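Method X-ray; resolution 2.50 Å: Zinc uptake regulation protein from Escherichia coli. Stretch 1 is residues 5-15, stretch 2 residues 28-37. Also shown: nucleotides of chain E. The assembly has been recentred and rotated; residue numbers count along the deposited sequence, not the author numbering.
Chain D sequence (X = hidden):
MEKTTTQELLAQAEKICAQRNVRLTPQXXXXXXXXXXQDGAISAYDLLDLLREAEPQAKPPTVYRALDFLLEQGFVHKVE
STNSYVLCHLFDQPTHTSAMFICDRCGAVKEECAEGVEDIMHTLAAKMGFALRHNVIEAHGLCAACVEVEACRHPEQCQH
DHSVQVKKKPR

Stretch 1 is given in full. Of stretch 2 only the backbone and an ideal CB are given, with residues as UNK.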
ATOM      1  N   THR D   5      -3.830  29.996 -28.332  1.00 63.34           N
ATOM      2  CA  THR D   5      -4.640  28.790 -28.420  1.00 53.25           C
ATOM      3  C   THR D   5      -3.770  27.567 -28.166  1.00 63.06           C
ATOM      4  O   THR D   5      -2.548  27.622 -28.300  1.00 60.66           O
ATOM      5  CB  THR D   5      -5.305  28.662 -29.810  1.00 40.42           C
ATOM      6  OG1 THR D   5      -6.018  29.867 -30.115  1.00 87.94           O
ATOM      7  CG2 THR D   5      -6.277  27.477 -29.863  1.00 78.50           C
ATOM      8  N   THR D   6      -4.414  26.469 -27.789  1.00 48.47           N
ATOM      9  CA  THR D   6      -3.737  25.200 -27.554  1.00 84.32           C
ATOM     10  C   THR D   6      -2.935  24.729 -28.772  1.00 68.40           C
ATOM     11  O   THR D   6      -1.812  24.256 -28.629  1.00 72.60           O
ATOM     12  CB  THR D   6      -4.766  24.120 -27.149  1.00 60.93           C
ATOM     13  OG1 THR D   6      -5.374  24.488 -25.905  1.00 53.41           O
ATOM     14  CG2 THR D   6      -4.113  22.767 -26.990  1.00 42.91           C
ATOM     15  N   GLN D   7      -3.512  24.861 -29.963  1.00 58.74           N
ATOM     16  CA  GLN D   7      -2.872  24.386 -31.193  1.00 78.92           C
ATOM     17  C   GLN D   7      -1.658  25.235 -31.580  1.00 68.85           C
ATOM     18  O   GLN D   7      -0.625  24.719 -32.047  1.00 60.15           O
ATOM     19  CB  GLN D   7      -3.894  24.379 -32.336  1.00 67.41           C
ATOM     20  CG  GLN D   7      -5.066  23.437 -32.100  1.00 93.59           C
ATOM     21  CD  GLN D   7      -4.623  22.004 -31.874  1.00101.81           C
ATOM     22  OE1 GLN D   7      -5.008  21.370 -30.890  1.00 91.85           O
ATOM     23  NE2 GLN D   7      -3.806  21.486 -32.786  1.00 91.23           N
ATOM     24  N   GLU D   8      -1.795  26.542 -31.386  1.00 51.60           N
ATOM     25  CA  GLU D   8      -0.714  27.480 -31.645  1.00 52.61           C
ATOM     26  C   GLU D   8       0.500  27.118 -30.794  1.00 59.89           C
ATOM     27  O   GLU D   8       1.641  27.231 -31.244  1.00 48.83           O
ATOM     28  CB  GLU D   8      -1.178  28.910 -31.352  1.00 53.52           C
ATOM     29  CG  GLU D   8      -2.329  29.376 -32.243  1.00 65.25           C
ATOM     30  CD  GLU D   8      -2.816  30.776 -31.911  1.00 67.13           C
ATOM     31  OE1 GLU D   8      -2.901  31.113 -30.711  1.00 57.06           O
ATOM     32  OE2 GLU D   8      -3.113  31.541 -32.852  1.00 73.32           O
ATOM     33  N   LEU D   9       0.250  26.663 -29.569  1.00 64.41           N
ATOM     34  CA  LEU D   9       1.321  26.228 -28.681  1.00 61.60           C
ATOM     35  C   LEU D   9       2.052  25.021 -29.264  1.00 55.97           C
ATOM     36  O   LEU D   9       3.275  24.922 -29.162  1.00 45.77           O
ATOM     37  CB  LEU D   9       0.775  25.883 -27.291  1.00 66.93           C
ATOM     38  CG  LEU D   9       0.329  27.044 -26.397  1.00 69.36           C
ATOM     39  CD1 LEU D   9      -0.273  26.510 -25.101  1.00 66.59           C
ATOM     40  CD2 LEU D   9       1.484  27.995 -26.099  1.00 56.86           C
ATOM     41  N   LEU D  10       1.304  24.108 -29.877  1.00 40.12           N
ATOM     42  CA  LEU D  10       1.893  22.907 -30.463  1.00 53.16           C
ATOM     43  C   LEU D  10       2.750  23.267 -31.668  1.00 47.53           C
ATOM     44  O   LEU D  10       3.897  22.819 -31.789  1.00 54.63           O
ATOM     45  CB  LEU D  10       0.801  21.921 -30.879  1.00 43.61           C
ATOM     46  CG  LEU D  10      -0.204  21.558 -29.785  1.00 63.81           C
ATOM     47  CD1 LEU D  10      -1.256  20.597 -30.322  1.00 72.65           C
ATOM     48  CD2 LEU D  10       0.496  20.974 -28.561  1.00 57.14           C
ATOM     49  N   ALA D  11       2.191  24.080 -32.560  1.00 50.53           N
ATOM     50  CA  ALA D  11       2.950  24.571 -33.709  1.00 40.49           C
ATOM     51  C   ALA D  11       4.230  25.253 -33.220  1.00 37.70           C
ATOM     52  O   ALA D  11       5.344  24.965 -33.688  1.00 36.53           O
ATOM     53  CB  ALA D  11       2.107  25.547 -34.516  1.00 40.30           C
ATOM     54  N   GLN D  12       4.047  26.147 -32.254  1.00 31.01           N
ATOM     55  CA  GLN D  12       5.145  26.872 -31.630  1.00 44.05           C
ATOM     56  C   GLN D  12       6.172  25.906 -31.033  1.00 53.16           C
ATOM     57  O   GLN D  12       7.377  26.127 -31.142  1.00 45.22           O
ATOM     58  CB  GLN D  12       4.599  27.807 -30.543  1.00 45.09           C
ATOM     59  CG  GLN D  12       5.648  28.688 -29.874  1.00 71.96           C
ATOM     60  CD  GLN D  12       6.315  29.668 -30.825  1.00 85.60           C
ATOM     61  OE1 GLN D  12       7.507  29.948 -30.703  1.00 72.38           O
ATOM     62  NE2 GLN D  12       5.545  30.206 -31.767  1.00 71.80           N
ATOM     63  N   ALA D  13       5.691  24.832 -30.413  1.00 46.69           N
ATOM     64  CA  ALA D  13       6.570  23.823 -29.826  1.00 44.26           C
ATOM     65  C   ALA D  13       7.420  23.155 -30.902  1.00 41.22           C
ATOM     66  O   ALA D  13       8.641  23.052 -30.766  1.00 34.88           O
ATOM     67  CB  ALA D  13       5.756  22.775 -29.068  1.00 44.65           C
ATOM     68  N   GLU D  14       6.768  22.698 -31.966  1.00 36.59           N
ATOM     69  CA  GLU D  14       7.475  22.092 -33.092  1.00 48.59           C
ATOM     70  C   GLU D  14       8.562  23.024 -33.621  1.00 49.50           C
ATOM     71  O   GLU D  14       9.732  22.638 -33.748  1.00 41.93           O
ATOM     72  CB  GLU D  14       6.491  21.758 -34.216  1.00 52.68           C
ATOM     73  CG  GLU D  14       5.544  20.614 -33.889  1.00 67.04           C
ATOM     74  CD  GLU D  14       4.312  20.600 -34.770  1.00 85.86           C
ATOM     75  OE1 GLU D  14       4.463  20.547 -36.009  1.00112.79           O
ATOM     76  OE2 GLU D  14       3.190  20.645 -34.222  1.00 81.17           O
ATOM     77  N   LYS D  15       8.178  24.259 -33.918  1.00 36.42           N
ATOM     78  CA  LYS D  15       9.122  25.199 -34.511  1.00 48.62           C
ATOM     79  C   LYS D  15      10.245  25.564 -33.530  1.00 40.60           C
ATOM     80  O   LYS D  15      11.407  25.690 -33.923  1.00 34.47           O
ATOM     81  CB  LYS D  15       8.383  26.435 -35.032  1.00 41.09           C
ATOM     82  CG  LYS D  15       8.580  27.705 -34.237  1.00 46.92           C
ATOM     83  CD  LYS D  15       7.664  28.785 -34.782  1.00 47.76           C
ATOM     84  CE  LYS D  15       7.869  30.118 -34.095  1.00 51.21           C
ATOM     85  NZ  LYS D  15       6.828  31.093 -34.515  1.00 59.31           N
ATOM     86  N   UNK D  28       6.757  12.092 -28.355  1.00 36.59           N
ATOM     87  CA  UNK D  28       6.782  13.306 -27.549  1.00 39.69           C
ATOM     88  C   UNK D  28       5.675  14.260 -27.994  1.00 33.50           C
ATOM     89  O   UNK D  28       5.031  14.922 -27.174  1.00 43.17           O
ATOM     90  CB  UNK D  28       8.148  13.988 -27.647  1.00 39.69           C
ATOM     91  N   UNK D  29       5.444  14.295 -29.300  1.00 37.28           N
ATOM     92  CA  UNK D  29       4.391  15.113 -29.885  1.00 51.12           C
ATOM     93  C   UNK D  29       3.015  14.618 -29.436  1.00 47.02           C
ATOM     94  O   UNK D  29       2.178  15.403 -28.977  1.00 44.48           O
ATOM     95  CB  UNK D  29       4.491  15.101 -31.412  1.00 51.12           C
ATOM     96  N   UNK D  30       2.796  13.312 -29.570  1.00 40.65           N
ATOM     97  CA  UNK D  30       1.540  12.684 -29.163  1.00 52.10           C
ATOM     98  C   UNK D  30       1.267  12.960 -27.691  1.00 47.63           C
ATOM     99  O   UNK D  30       0.151  13.303 -27.302  1.00 50.58           O
ATOM    100  CB  UNK D  30       1.578  11.177 -29.424  1.00 52.10           C
ATOM    101  N   UNK D  31       2.302  12.807 -26.873  1.00 40.21           N
ATOM    102  CA  UNK D  31       2.184  13.052 -25.445  1.00 51.33           C
ATOM    103  C   UNK D  31       1.802  14.507 -25.228  1.00 42.03           C
ATOM    104  O   UNK D  31       0.870  14.811 -24.479  1.00 43.64           O
ATOM    105  CB  UNK D  31       3.485  12.712 -24.716  1.00 51.33           C
ATOM    106  N   UNK D  32       2.522  15.399 -25.899  1.00 44.16           N
ATOM    107  CA  UNK D  32       2.255  16.830 -25.808  1.00 38.66           C
ATOM    108  C   UNK D  32       0.794  17.152 -26.119  1.00 41.78           C
ATOM    109  O   UNK D  32       0.115  17.820 -25.333  1.00 39.73           O
ATOM    110  CB  UNK D  32       3.174  17.598 -26.760  1.00 38.66           C
ATOM    111  N   UNK D  33       0.299  16.669 -27.255  1.00 34.40           N
ATOM    112  CA  UNK D  33      -1.081  16.953 -27.630  1.00 53.64           C
ATOM    113  C   UNK D  33      -2.057  16.328 -26.638  1.00 54.44           C
ATOM    114  O   UNK D  33      -3.014  16.978 -26.222  1.00 46.20           O
ATOM    115  CB  UNK D  33      -1.365  16.441 -29.044  1.00 53.64           C
ATOM    116  N   UNK D  34      -1.804  15.081 -26.246  1.00 57.24           N
ATOM    117  CA  UNK D  34      -2.662  14.402 -25.275  1.00 53.80           C
ATOM    118  C   UNK D  34      -2.749  15.206 -23.986  1.00 48.91           C
ATOM    119  O   UNK D  34      -3.811  15.305 -23.375  1.00 58.69           O
ATOM    120  CB  UNK D  34      -2.140  12.993 -24.985  1.00 53.80           C
ATOM    121  N   UNK D  35      -1.626  15.785 -23.581  1.00 46.88           N
ATOM    122  CA  UNK D  35      -1.609  16.652 -22.411  1.00 44.16           C
ATOM    123  C   UNK D  35      -2.355  17.947 -22.698  1.00 55.00           C
ATOM    124  O   UNK D  35      -3.055  18.473 -21.834  1.00 52.58           O
ATOM    125  CB  UNK D  35      -0.171  16.950 -21.982  1.00 44.16           C
ATOM    126  N   UNK D  36      -2.203  18.458 -23.915  1.00 50.56           N
ATOM    127  CA  UNK D  36      -2.846  19.709 -24.302  1.00 63.68           C
ATOM    128  C   UNK D  36      -4.376  19.617 -24.293  1.00 61.83           C
ATOM    129  O   UNK D  36      -5.062  20.626 -24.126  1.00 56.00           O
ATOM    130  CB  UNK D  36      -2.364  20.126 -25.693  1.00 63.68           C
ATOM    131  N   UNK D  37      -4.905  18.409 -24.460  1.00 64.59           N
ATOM    132  CA  UNK D  37      -6.351  18.199 -24.477  1.00 50.07           C
ATOM    133  C   UNK D  37      -6.949  18.245 -23.075  1.00 57.12           C
ATOM    134  O   UNK D  37      -8.163  18.370 -22.913  1.00 73.70           O
ATOM    135  CB  UNK D  37      -6.680  16.859 -25.137  1.00 50.07           C
TER
ATOM    136  P    DG E   5      17.108  12.317 -28.194  0.50 59.19           P
ATOM    137  OP1  DG E   5      16.282  13.413 -28.749  0.50 57.46           O
ATOM    138  OP2  DG E   5      17.458  12.316 -26.755  0.50 57.66           O
ATOM    139  O5'  DG E   5      16.396  10.929 -28.534  0.50 63.21           O
ATOM    140  C5'  DG E   5      16.041  10.664 -29.884  0.50 62.01           C
ATOM    141  C4'  DG E   5      15.476   9.265 -30.046  0.50 59.52           C
ATOM    142  O4'  DG E   5      16.542   8.301 -29.868  0.50 60.88           O
ATOM    143  C3'  DG E   5      14.370   8.896 -29.063  0.50 60.44           C
ATOM    144  O3'  DG E   5      13.172   8.669 -29.808  0.50 63.66           O
ATOM    145  C2'  DG E   5      14.891   7.658 -28.323  0.50 57.07           C
ATOM    146  C1'  DG E   5      16.057   7.171 -29.176  0.50 54.98           C
ATOM    147  N9   DG E   5      17.187   6.599 -28.448  0.50 49.29           N
ATOM    148  C8   DG E   5      18.048   7.248 -27.593  0.50 51.46           C
ATOM    149  N7   DG E   5      18.973   6.471 -27.101  0.50 43.98           N
ATOM    150  C5   DG E   5      18.712   5.231 -27.673  0.50 43.53           C
ATOM    151  C6   DG E   5      19.380   3.993 -27.519  0.50 44.52           C
ATOM    152  O6   DG E   5      20.371   3.739 -26.822  0.50 45.31           O
ATOM    153  N1   DG E   5      18.788   2.986 -28.280  0.50 46.99           N
ATOM    154  C2   DG E   5      17.687   3.154 -29.089  0.50 47.95           C
ATOM    155  N2   DG E   5      17.246   2.074 -29.754  0.50 50.89           N
ATOM    156  N3   DG E   5      17.051   4.307 -29.243  0.50 49.84           N
ATOM    157  C4   DG E   5      17.618   5.295 -28.508  0.50 49.95           C

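The two helices run nearly antiparallel, at 160° between their N-to-C directions, and their axes come no closer than 10.5 Å. That spacing leaves room for side chains of moderate size between them, supplied in stretch 1 mainly by Thr6, Leu10, Ala13 and Glu14.

Position 28 has helical angles (-56/-37), and its ideal CB finds nothing of stretch 1 within 5.5 Å. The visible phosphate of DG5 in chain E lies well beyond the CB, so a long, basic side chain would suit, lysine or arginine alike. The residue is Arg28. Its extended chain (chi1 m, then t, t) carries NH1 to 3.0 Å from OP1 of DG5, a hydrogen bond to the DNA backbone, as befits a regulator that binds DNA.

At position 29 the CA-to-CB bond points sideways and the ideal CB touches nothing. Glu14 is the nearby feature, so a side chain long enough to reach it could be apolar, packing on the carboxylate's flank, or basic, answering its charge. Leu29 takes the apolar course: with chi1 t and chi2 p, its CD1 comes to 4.0 Å from Glu14 OE2, a van der Waals contact.

Positions 30 and 31 are out of reach of stretch 1, which therefore sets no preference beyond compatibility with a helix. Glu30 pairs with a residue one turn on, at 33. Val31, a beta-branched residue tolerated within the helix, has chi1 t.

Position 32 points toward stretch 1, and its ideal CB is 4.7 Å from Leu10 CD2. Leu10 and Ala13 offer methyl groups and no polar partner; the small Ala13 leaves space beside it. Leucine, isoleucine or methionine would be reasonable. Leu32 uses its branched end well: CG lies 3.8 Å from Leu10 CD2, and CD2 lies 3.7 Å from Ala13 CB.

At position 33 the CB points sideways, with the ideal atom 4.3 Å from Leu10 CD1. An aliphatic beginning suits this methyl, while the rest may be polar and turn elsewhere. Arg33 fits: its CB keeps the 4.3 Å contact with Leu10 CD1, and its NH1 forms a salt bridge to Glu30 OE2 at 3.1 Å, although the hydrogen bond within it is weak.

Positions 34 and 35 again lie out of reach, and many helix-compatible residues would serve. They are Leu34 and Met35, both with chi1 m and chi2 t.

Position 36 is the tightest. Its CB points toward stretch 1, and the ideal atom sits 3.4 Å from Thr6 CG2 and 4.1 Å from Leu10 CD2; the CA atoms of 6 and 36 are 6.4 Å apart. A small residue such as alanine, serine or glycine is favoured. Ser36 has only a hydroxyl beyond CB, and with chi1 p its OG donates to Arg33 O at 2.6 Å, satisfying the polar group within its own helix.

Position 37 directs CB away, so stretch 1 constrains it little. Leu37 turns its end somewhat nearer, but its CD2 stays 5.3 Å from Gln7 OE1, too far for contact.

Stretch 2 28-37: RLEVLRLMSL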
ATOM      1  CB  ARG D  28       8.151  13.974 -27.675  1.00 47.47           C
ATOM      2  CG  ARG D  28       9.295  13.094 -27.191  1.00 36.33           C
ATOM      3  CD  ARG D  28      10.655  13.610 -27.636  1.00 43.59           C
ATOM      4  NE  ARG D  28      11.747  12.862 -27.017  1.00 38.50           N
ATOM      5  CZ  ARG D  28      13.038  13.084 -27.240  1.00 44.38           C
ATOM      6  NH1 ARG D  28      13.422  14.040 -28.074  1.00 44.82           N
ATOM      7  NH2 ARG D  28      13.950  12.345 -26.624  1.00 40.14           N
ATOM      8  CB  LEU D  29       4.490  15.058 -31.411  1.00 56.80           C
ATOM      9  CG  LEU D  29       3.586  15.996 -32.209  1.00 53.44           C
ATOM     10  CD1 LEU D  29       3.903  17.456 -31.904  1.00 51.72           C
ATOM     11  CD2 LEU D  29       3.734  15.703 -33.693  1.00 41.28           C
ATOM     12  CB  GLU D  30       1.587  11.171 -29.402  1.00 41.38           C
ATOM     13  CG  GLU D  30       0.345  10.418 -28.918  1.00 57.43           C
ATOM     14  CD  GLU D  30      -0.907  10.774 -29.697  1.00 71.13           C
ATOM     15  OE1 GLU D  30      -0.784  11.336 -30.806  1.00 62.14           O
ATOM     16  OE2 GLU D  30      -2.016  10.486 -29.200  1.00 69.09           O
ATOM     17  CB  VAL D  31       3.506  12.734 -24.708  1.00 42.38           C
ATOM     18  CG1 VAL D  31       3.435  13.162 -23.247  1.00 39.19           C
ATOM     19  CG2 VAL D  31       3.819  11.248 -24.810  1.00 37.15           C
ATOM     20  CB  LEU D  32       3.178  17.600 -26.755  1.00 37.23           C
ATOM     21  CG  LEU D  32       3.158  19.127 -26.667  1.00 45.51           C
ATOM     22  CD1 LEU D  32       3.406  19.617 -25.241  1.00 43.47           C
ATOM     23  CD2 LEU D  32       4.188  19.704 -27.630  1.00 53.08           C
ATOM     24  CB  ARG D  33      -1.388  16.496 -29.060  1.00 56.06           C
ATOM     25  CG  ARG D  33      -1.195  15.017 -29.320  1.00 71.54           C
ATOM     26  CD  ARG D  33      -1.743  14.620 -30.680  1.00 73.43           C
ATOM     27  NE  ARG D  33      -3.168  14.922 -30.784  1.00 58.56           N
ATOM     28  CZ  ARG D  33      -4.142  14.124 -30.355  1.00 79.07           C
ATOM     29  NH1 ARG D  33      -3.862  12.954 -29.793  1.00 66.71           N
ATOM     30  NH2 ARG D  33      -5.406  14.497 -30.491  1.00 78.83           N
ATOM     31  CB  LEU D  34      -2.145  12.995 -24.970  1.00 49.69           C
ATOM     32  CG  LEU D  34      -2.356  11.930 -26.047  1.00 60.67           C
ATOM     33  CD1 LEU D  34      -1.655  10.639 -25.644  1.00 58.36           C
ATOM     34  CD2 LEU D  34      -3.838  11.683 -26.312  1.00 46.88           C
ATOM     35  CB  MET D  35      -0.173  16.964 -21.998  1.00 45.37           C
ATOM     36  CG  MET D  35       0.549  15.792 -21.358  1.00 47.20           C
ATOM     37  SD  MET D  35       2.120  16.276 -20.624  1.00 63.69           S
ATOM     38  CE  MET D  35       1.549  17.235 -19.224  1.00 58.84           C
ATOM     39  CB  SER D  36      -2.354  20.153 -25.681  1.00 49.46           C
ATOM     40  OG  SER D  36      -3.064  19.503 -26.718  1.00 55.62           O
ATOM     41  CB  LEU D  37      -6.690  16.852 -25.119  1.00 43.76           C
ATOM     42  CG  LEU D  37      -6.280  16.644 -26.577  1.00 56.43           C
ATOM     43  CD1 LEU D  37      -6.765  15.286 -27.060  1.00 55.20           C
ATOM     44  CD2 LEU D  37      -6.799  17.763 -27.476  1.00 51.28           C
TER
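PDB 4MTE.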